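Local coordinates for flagellar motor switch protein fliG (Aquifex aeolicus, PDB 3HJL) that probably forms part of the rotor-mounted switch complex at the base of the flagellar basal body, which contacts the motor components that determine the direction of flagellar rotation, at residues A[63-66]-A[67-71]; A[91-94]-A[95-99]; A[153-156]-A[157-160]; A[305-308]-A[309-312]. One frame throughout, in Å; residues are numbered along the deposited sequence.

Interaction 1. Residues A[63-66]-A[67-71]; sequences ELLD and EIKKA
The side chains of Glu63 and Glu67 run side by side, pointing the same way, with their carboxylate planes 38° apart. Glu63 OE1 and Glu67 OE2 are 4.1 Å from each other. Two negative groups this close would probably repel, but the OE1 of each forms a salt bridge to Lys14 of helix 7-21, which offsets this. The third carboxylate, Asp66, meets Lys70. Lys70 CE lies 3.6 Å from both OD1 and OD2 of Asp66, but the ammonium leans to OD2. The salt bridge includes a weak hydrogen bond, from Lys70 NZ to Asp66 OD2 at 3.2 Å. With alanine in place of Asp66, the Lys70 ammonium would probably lose this mate and be free to swing. These are i to i+4 pairs on successive turns of helix 54-70, in the FliG N-terminal domain. The backbone repeats the spacing, with Glu67 N bonded to Glu63 O at 2.8 Å. Leu64 and Ile68 face inward, onto helices 7-21 and 78-88. Lys69 is bent at its third torsion (chi3 -64°). This brings its CE over the backbone, 3.4 Å from Leu65 O and 4.2 Å from Leu65 CG.

Interaction 2. Residues A[91-94]-A[95-99]; sequences PTLA and EKFRG
Thr92 and Glu95 form a capping box at the start of helix 93-114. Thr92 is the N-cap. Its OG1 accepts from Glu95 N at 3.2 Å, with an N-H...O angle of 162°. In return, Glu95 OE1 accepts from Thr92 N, also at 3.2 Å. That N-H comes to the anti side of OE1 and stands 33° out of the carboxylate plane. Thr92 OG1 lies between its own backbone N and carbonyl carbon (chi1 66°), which turns it toward the first turn of the helix. The other carboxylate oxygen, Glu95 OE2, is bonded to Glu54 N, so the same group also ties the helix start to helix 54-70. Glu95 CG also packs against the cap, 3.3 Å from Thr92 OG1. Pro91 CB lies 3.5 Å from Glu95 OE1. Further out, Leu93 and Phe97 lie side by side, and Leu93 CD2 reaches Phe97 CE2 at 4.0 Å. Lys96 N bonds to Thr92 O at 3.0 Å and begins the regular backbone pattern. The box gives two N-H groups at the helix start side-chain acceptors. The negative charge of Glu95 there probably suits the positive end of the helix dipole.

Interaction 3. Residues A[153-156]-A[157-160]; sequences PEEL and KKEV
Glu154 and Lys157 lie alongside each other on the first turn of helix 154-166, with their ends pointing the same way. The lysine chain is extended, while the glutamate is bent at its second torsion (chi2 -65°), which brings its carboxylate to the lysine tip. Lys157 NZ bonds to Glu154 OE2 at 3.0 Å as part of a salt bridge. It approaches from above the carboxylate plane, 42° out of it. The lysine methylenes add to the contact, with CE 3.7 Å from Glu154 OE2. The Lys157 side chain also touches Ile149 of helix 142-150. A methionine in place of Lys157 would probably leave the Glu154 carboxylate without its positive mate. Glu155 and Lys158 meet differently, at an angle. Glu155 OE2 touches Lys158 CD at 3.5 Å, yet the charged ends of the two side chains are not in contact. On another face of the helix Leu156 crosses Val160, and Leu156 CD1 is 4.0 Å from Val160 CG2. Both rest on Ile133 of helix 130-137, which joins the helix to the core of the FliG middle domain. Glu159 turns its end away from the segment before it, to salt bridges with Lys162 and Arg163. Its side chain also touches Pro130. Pro130 and Arg163 belong to the EHPQR motif. The chemistry is thus split: charge pairing toward the surface, methyl packing against helix 130-137, and at Glu159 one carboxylate oxygen, OE1, shared by Lys162 and Arg163, which probably helps to position the motif arginine.

Interaction 4. Residues A[305-308]-A[309-312]; sequences IEKA and QRQV
Gln309 lies beside Ile305, and its amide nitrogen is gripped from outside. Gln309 NE2 donates to Ala266 O, and more weakly to Gly269 O, at the end of helix 260-268 and just after it. The two side chains point the same way, and Ile305 CG2 is 4.0 Å from Gln309 NE2. In the backbone, Gln309 N bonds to Ile305 O at 3.0 Å in the ordinary helical pattern. Arg310 does something less regular. Its CG stands between the backbone N and the carbonyl carbon (chi1 68°), and the chain bends again at chi3 (69°). The guanidinium therefore folds back along the preceding turn. Glu306 O lies over the centre of one face, 4.0 Å from the plane of the Arg310 guanidinium. Lys307 N is on the same face, nearer the rim. Arg310 NH1 comes to 3.8 Å from Lys307 CB. Glu306 OE2 is 4.7 Å from Arg310 NH2, so the opposite charges are near but not in contact. Lys307 and Gln311 cross obliquely, and Lys307 CE is 3.6 Å from Gln311 NE2. Ala308 is buried and packs on Thr262, Ile265 and Ala266, which seats helix 302-320 against helix 260-268 in the FliG C-terminal domain. Val312 continues that inner side with contacts to Phe240 and Ile243. The arginine charge lies close to a backbone carbonyl that already accepts from Arg310 N, which probably gives a modest electrostatic gain. The Gln309 amide is a polar tie from this helix to helix 260-268.

All four contacts join side chains and backbone of neighbouring turns, each at one helix, and they follow one another along the chain. Interactions 1 and 2 belong to the FliG N-terminal domain, on helices 54-70 and 93-114, about 29 Å apart; all distances here run centre to centre. Interaction 3 starts helix 154-166 in the middle domain, about 40 Å from interaction 2. Interaction 4 lies on helix 302-320 in the C-terminal domain, about 60 Å from interaction 3. Interactions 1 and 4 sit on opposite sides of the chain's centre, about 76 Å apart, and none of the four touches another. They sample an elongated, all-helical protein whose domains are strung out along the chain, each with its own packed helices.

Interaction 1. Residues A[63-66]-A[67-71]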
# COMPACT_ATOMS: atom_id res chain seq x y z
N GLU A 63 10.61 -16.78 34.86
CA GLU A 63 10.30 -17.71 35.93
C GLU A 63 11.60 -18.12 36.61
O GLU A 63 11.74 -17.95 37.81
CB GLU A 63 9.56 -18.95 35.43
CG GLU A 63 8.91 -19.76 36.56
CD GLU A 63 8.79 -21.25 36.25
OE1 GLU A 63 9.84 -21.90 36.00
OE2 GLU A 63 7.66 -21.78 36.32
N LEU A 64 12.55 -18.62 35.82
CA LEU A 64 13.90 -19.01 36.30
C LEU A 64 14.60 -17.91 37.07
O LEU A 64 15.24 -18.18 38.08
CB LEU A 64 14.83 -19.42 35.14
CG LEU A 64 14.94 -20.87 34.68
CD1 LEU A 64 15.85 -20.97 33.46
CD2 LEU A 64 15.46 -21.75 35.81
N LEU A 65 14.51 -16.68 36.56
CA LEU A 65 15.13 -15.53 37.20
C LEU A 65 14.50 -15.27 38.57
O LEU A 65 15.22 -15.07 39.55
CB LEU A 65 15.01 -14.29 36.30
CG LEU A 65 15.75 -13.01 36.70
CD1 LEU A 65 17.26 -13.23 36.80
CD2 LEU A 65 15.43 -11.90 35.70
N ASP A 66 13.17 -15.30 38.64
CA ASP A 66 12.44 -15.13 39.91
C ASP A 66 12.70 -16.27 40.90
O ASP A 66 12.77 -16.06 42.11
CB ASP A 66 10.94 -15.02 39.65
CG ASP A 66 10.13 -14.74 40.91
OD1 ASP A 66 10.43 -13.76 41.63
OD2 ASP A 66 9.18 -15.51 41.18
N GLU A 67 12.85 -17.48 40.36
CA GLU A 67 13.07 -18.70 41.13
C GLU A 67 14.44 -18.68 41.83
O GLU A 67 14.53 -18.98 43.02
CB GLU A 67 12.96 -19.91 40.19
CG GLU A 67 12.61 -21.22 40.84
CD GLU A 67 12.07 -22.23 39.83
OE1 GLU A 67 12.85 -22.72 38.98
OE2 GLU A 67 10.85 -22.53 39.89
N ILE A 68 15.48 -18.32 41.07
CA ILE A 68 16.86 -18.25 41.61
C ILE A 68 17.12 -17.02 42.50
O ILE A 68 18.01 -17.06 43.35
CB ILE A 68 17.95 -18.37 40.50
CG1 ILE A 68 17.97 -17.15 39.57
CG2 ILE A 68 17.77 -19.67 39.74
CD1 ILE A 68 18.59 -17.42 38.20
N LYS A 69 16.37 -15.93 42.29
CA LYS A 69 16.41 -14.78 43.21
C LYS A 69 15.82 -15.18 44.57
O LYS A 69 16.35 -14.82 45.62
CB LYS A 69 15.64 -13.57 42.65
CG LYS A 69 16.39 -12.76 41.60
CD LYS A 69 15.58 -11.52 41.13
CE LYS A 69 14.27 -11.89 40.42
NZ LYS A 69 13.58 -10.74 39.76
N LYS A 70 14.70 -15.91 44.53
CA LYS A 70 14.08 -16.46 45.75
C LYS A 70 14.91 -17.60 46.37
O LYS A 70 14.81 -17.84 47.57
CB LYS A 70 12.65 -16.94 45.46
CG LYS A 70 11.67 -15.79 45.25
CD LYS A 70 10.29 -16.29 44.84
CE LYS A 70 9.31 -15.13 44.72
NZ LYS A 70 7.99 -15.56 44.19
N ALA A 71 15.70 -18.29 45.55
CA ALA A 71 16.65 -19.30 46.03
C ALA A 71 17.86 -18.69 46.77
O ALA A 71 18.57 -19.40 47.47
CB ALA A 71 17.13 -20.17 44.87

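Interaction 2. Residues A[91-94]-A[95-99]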
# COMPACT_ATOMS: atom_id res chain seq x y z
N PRO A 91 15.42 -22.27 18.56
CA PRO A 91 14.19 -21.74 17.99
C PRO A 91 13.38 -22.83 17.26
O PRO A 91 13.94 -23.86 16.90
CB PRO A 91 14.69 -20.69 17.01
CG PRO A 91 15.98 -21.21 16.54
CD PRO A 91 16.57 -22.00 17.68
N THR A 92 12.10 -22.56 17.05
CA THR A 92 11.19 -23.52 16.41
C THR A 92 11.34 -23.48 14.88
O THR A 92 11.88 -22.51 14.34
CB THR A 92 9.71 -23.21 16.77
OG1 THR A 92 9.35 -21.95 16.20
CG2 THR A 92 9.51 -23.14 18.26
N LEU A 93 10.86 -24.53 14.21
CA LEU A 93 10.85 -24.58 12.73
C LEU A 93 10.06 -23.43 12.13
O LEU A 93 10.44 -22.90 11.10
CB LEU A 93 10.26 -25.91 12.19
CG LEU A 93 11.18 -27.13 12.06
CD1 LEU A 93 10.37 -28.37 11.65
CD2 LEU A 93 12.27 -26.86 11.04
N ALA A 94 8.94 -23.09 12.78
CA ALA A 94 8.10 -21.95 12.37
C ALA A 94 8.91 -20.65 12.35
O ALA A 94 8.84 -19.90 11.39
CB ALA A 94 6.94 -21.81 13.31
N GLU A 95 9.68 -20.41 13.42
CA GLU A 95 10.55 -19.22 13.50
C GLU A 95 11.65 -19.23 12.45
O GLU A 95 11.95 -18.20 11.87
CB GLU A 95 11.13 -19.08 14.91
CG GLU A 95 10.06 -18.69 15.92
CD GLU A 95 10.52 -18.71 17.37
OE1 GLU A 95 11.46 -19.46 17.71
OE2 GLU A 95 9.90 -17.99 18.18
N LYS A 96 12.22 -20.41 12.19
CA LYS A 96 13.21 -20.58 11.11
C LYS A 96 12.59 -20.28 9.74
O LYS A 96 13.21 -19.65 8.90
CB LYS A 96 13.80 -21.98 11.11
CG LYS A 96 14.66 -22.33 12.34
CD LYS A 96 14.88 -23.84 12.45
CE LYS A 96 16.04 -24.20 13.36
NZ LYS A 96 16.16 -25.69 13.54
N PHE A 97 11.35 -20.73 9.53
CA PHE A 97 10.63 -20.46 8.28
C PHE A 97 10.32 -18.97 8.12
O PHE A 97 10.45 -18.42 7.03
CB PHE A 97 9.32 -21.26 8.24
CG PHE A 97 9.48 -22.76 8.00
CD1 PHE A 97 8.39 -23.49 7.56
CD2 PHE A 97 10.71 -23.43 8.14
CE1 PHE A 97 8.49 -24.87 7.32
CE2 PHE A 97 10.81 -24.80 7.90
CZ PHE A 97 9.71 -25.51 7.48
N ARG A 98 9.91 -18.31 9.21
CA ARG A 98 9.64 -16.87 9.20
C ARG A 98 10.86 -16.08 8.74
O ARG A 98 10.75 -15.24 7.86
CB ARG A 98 9.20 -16.40 10.59
CG ARG A 98 9.03 -14.89 10.73
CD ARG A 98 8.45 -14.49 12.07
NE ARG A 98 7.05 -14.94 12.22
CZ ARG A 98 6.63 -15.95 12.98
NH1 ARG A 98 7.45 -16.64 13.79
NH2 ARG A 98 5.33 -16.25 12.98
N GLY A 99 12.01 -16.35 9.35
CA GLY A 99 13.27 -15.73 8.96
C GLY A 99 13.62 -15.97 7.50
O GLY A 99 14.11 -15.08 6.80

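Interaction 3. Residues A[153-156]-A[157-160]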
# COMPACT_ATOMS: atom_id res chain seq x y z
N PRO A 153 27.79 11.80 -8.86
CA PRO A 153 28.88 12.79 -8.92
C PRO A 153 30.16 12.27 -8.27
O PRO A 153 30.09 11.42 -7.39
CB PRO A 153 28.33 13.98 -8.12
CG PRO A 153 26.86 13.78 -8.07
CD PRO A 153 26.62 12.31 -8.12
N GLU A 154 31.30 12.86 -8.63
CA GLU A 154 32.64 12.37 -8.24
C GLU A 154 32.92 12.33 -6.74
O GLU A 154 33.46 11.34 -6.24
CB GLU A 154 33.74 13.21 -8.93
CG GLU A 154 33.75 13.16 -10.47
CD GLU A 154 34.07 11.78 -11.04
OE1 GLU A 154 34.90 11.06 -10.45
OE2 GLU A 154 33.49 11.43 -12.10
N GLU A 155 32.60 13.40 -6.03
CA GLU A 155 32.83 13.45 -4.57
C GLU A 155 31.87 12.53 -3.81
O GLU A 155 32.18 12.11 -2.69
CB GLU A 155 32.73 14.89 -4.04
CG GLU A 155 33.82 15.86 -4.57
CD GLU A 155 35.20 15.66 -3.91
OE1 GLU A 155 35.67 16.61 -3.24
OE2 GLU A 155 35.83 14.59 -4.07
N LEU A 156 30.73 12.21 -4.42
CA LEU A 156 29.76 11.28 -3.85
C LEU A 156 30.20 9.82 -4.07
O LEU A 156 29.94 8.97 -3.21
CB LEU A 156 28.36 11.52 -4.43
CG LEU A 156 27.14 10.92 -3.70
CD1 LEU A 156 27.14 11.23 -2.19
CD2 LEU A 156 25.85 11.42 -4.34
N LYS A 157 30.86 9.53 -5.20
CA LYS A 157 31.45 8.18 -5.45
C LYS A 157 32.39 7.77 -4.32
O LYS A 157 32.28 6.67 -3.77
CB LYS A 157 32.27 8.17 -6.75
CG LYS A 157 31.49 8.27 -8.03
CD LYS A 157 32.44 8.30 -9.22
CE LYS A 157 31.71 8.58 -10.53
NZ LYS A 157 32.64 8.55 -11.68
N LYS A 158 33.28 8.69 -3.96
CA LYS A 158 34.31 8.46 -2.95
C LYS A 158 33.69 8.32 -1.55
O LYS A 158 34.11 7.47 -0.76
CB LYS A 158 35.31 9.63 -2.96
CG LYS A 158 36.00 9.90 -4.33
CD LYS A 158 36.69 11.26 -4.38
CE LYS A 158 36.97 11.71 -5.81
NZ LYS A 158 37.75 10.72 -6.60
N GLU A 159 32.70 9.16 -1.25
CA GLU A 159 32.08 9.20 0.07
C GLU A 159 31.19 7.98 0.33
O GLU A 159 31.13 7.49 1.46
CB GLU A 159 31.28 10.49 0.23
CG GLU A 159 30.83 10.80 1.67
CD GLU A 159 31.99 11.03 2.64
OE1 GLU A 159 31.82 10.78 3.84
OE2 GLU A 159 33.09 11.45 2.19
N VAL A 160 30.49 7.51 -0.70
CA VAL A 160 29.65 6.32 -0.59
C VAL A 160 30.51 5.06 -0.40
O VAL A 160 30.22 4.24 0.46
CB VAL A 160 28.69 6.15 -1.79
CG1 VAL A 160 27.93 4.84 -1.70
CG2 VAL A 160 27.70 7.32 -1.85

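Interaction 4. Residues A[305-308]-A[309-312]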
# COMPACT_ATOMS: atom_id res chain seq x y z
N ILE A 305 -25.06 23.36 -9.19
CA ILE A 305 -25.25 23.38 -10.65
C ILE A 305 -24.93 22.00 -11.23
O ILE A 305 -25.66 21.48 -12.08
CB ILE A 305 -24.33 24.43 -11.35
CG1 ILE A 305 -24.71 25.86 -10.94
CG2 ILE A 305 -24.43 24.30 -12.87
CD1 ILE A 305 -23.71 26.90 -11.41
N GLU A 306 -23.82 21.41 -10.77
CA GLU A 306 -23.43 20.04 -11.12
C GLU A 306 -24.50 19.01 -10.75
O GLU A 306 -24.84 18.15 -11.56
CB GLU A 306 -22.10 19.69 -10.46
CG GLU A 306 -20.90 20.39 -11.10
CD GLU A 306 -19.59 20.27 -10.29
OE1 GLU A 306 -18.55 20.68 -10.85
OE2 GLU A 306 -19.60 19.80 -9.13
N LYS A 307 -25.03 19.10 -9.52
CA LYS A 307 -26.09 18.19 -9.03
C LYS A 307 -27.36 18.25 -9.88
O LYS A 307 -27.94 17.21 -10.20
CB LYS A 307 -26.43 18.51 -7.56
CG LYS A 307 -27.50 17.59 -6.93
CD LYS A 307 -27.82 17.98 -5.49
CE LYS A 307 -29.05 17.24 -4.97
NZ LYS A 307 -29.49 17.69 -3.61
N ALA A 308 -27.81 19.45 -10.20
CA ALA A 308 -28.99 19.64 -11.05
C ALA A 308 -28.73 19.11 -12.47
O ALA A 308 -29.62 18.52 -13.08
CB ALA A 308 -29.38 21.11 -11.08
N GLN A 309 -27.52 19.32 -12.99
CA GLN A 309 -27.14 18.78 -14.31
C GLN A 309 -27.20 17.25 -14.38
O GLN A 309 -27.77 16.71 -15.34
CB GLN A 309 -25.75 19.28 -14.74
CG GLN A 309 -25.79 20.69 -15.33
CD GLN A 309 -24.47 21.14 -15.90
OE1 GLN A 309 -23.51 20.39 -15.94
NE2 GLN A 309 -24.43 22.38 -16.37
N ARG A 310 -26.67 16.56 -13.36
CA ARG A 310 -26.76 15.09 -13.31
C ARG A 310 -28.20 14.60 -13.10
O ARG A 310 -28.54 13.51 -13.55
CB ARG A 310 -25.81 14.47 -12.28
CG ARG A 310 -26.11 14.75 -10.81
CD ARG A 310 -25.14 14.00 -9.89
NE ARG A 310 -23.76 14.53 -9.99
CZ ARG A 310 -23.16 15.36 -9.12
NH1 ARG A 310 -23.76 15.79 -8.00
NH2 ARG A 310 -21.91 15.75 -9.36
N GLN A 311 -29.02 15.40 -12.41
CA GLN A 311 -30.44 15.08 -12.22
C GLN A 311 -31.21 15.10 -13.55
O GLN A 311 -32.03 14.23 -13.81
CB GLN A 311 -31.10 16.02 -11.20
CG GLN A 311 -30.83 15.63 -9.74
CD GLN A 311 -31.44 16.61 -8.73
OE1 GLN A 311 -31.91 17.69 -9.08
NE2 GLN A 311 -31.42 16.22 -7.46
N VAL A 312 -30.92 16.11 -14.37
CA VAL A 312 -31.49 16.19 -15.72
C VAL A 312 -31.03 14.99 -16.56
O VAL A 312 -31.83 14.41 -17.29
CB VAL A 312 -31.08 17.52 -16.43
CG1 VAL A 312 -31.55 17.54 -17.88
CG2 VAL A 312 -31.62 18.73 -15.66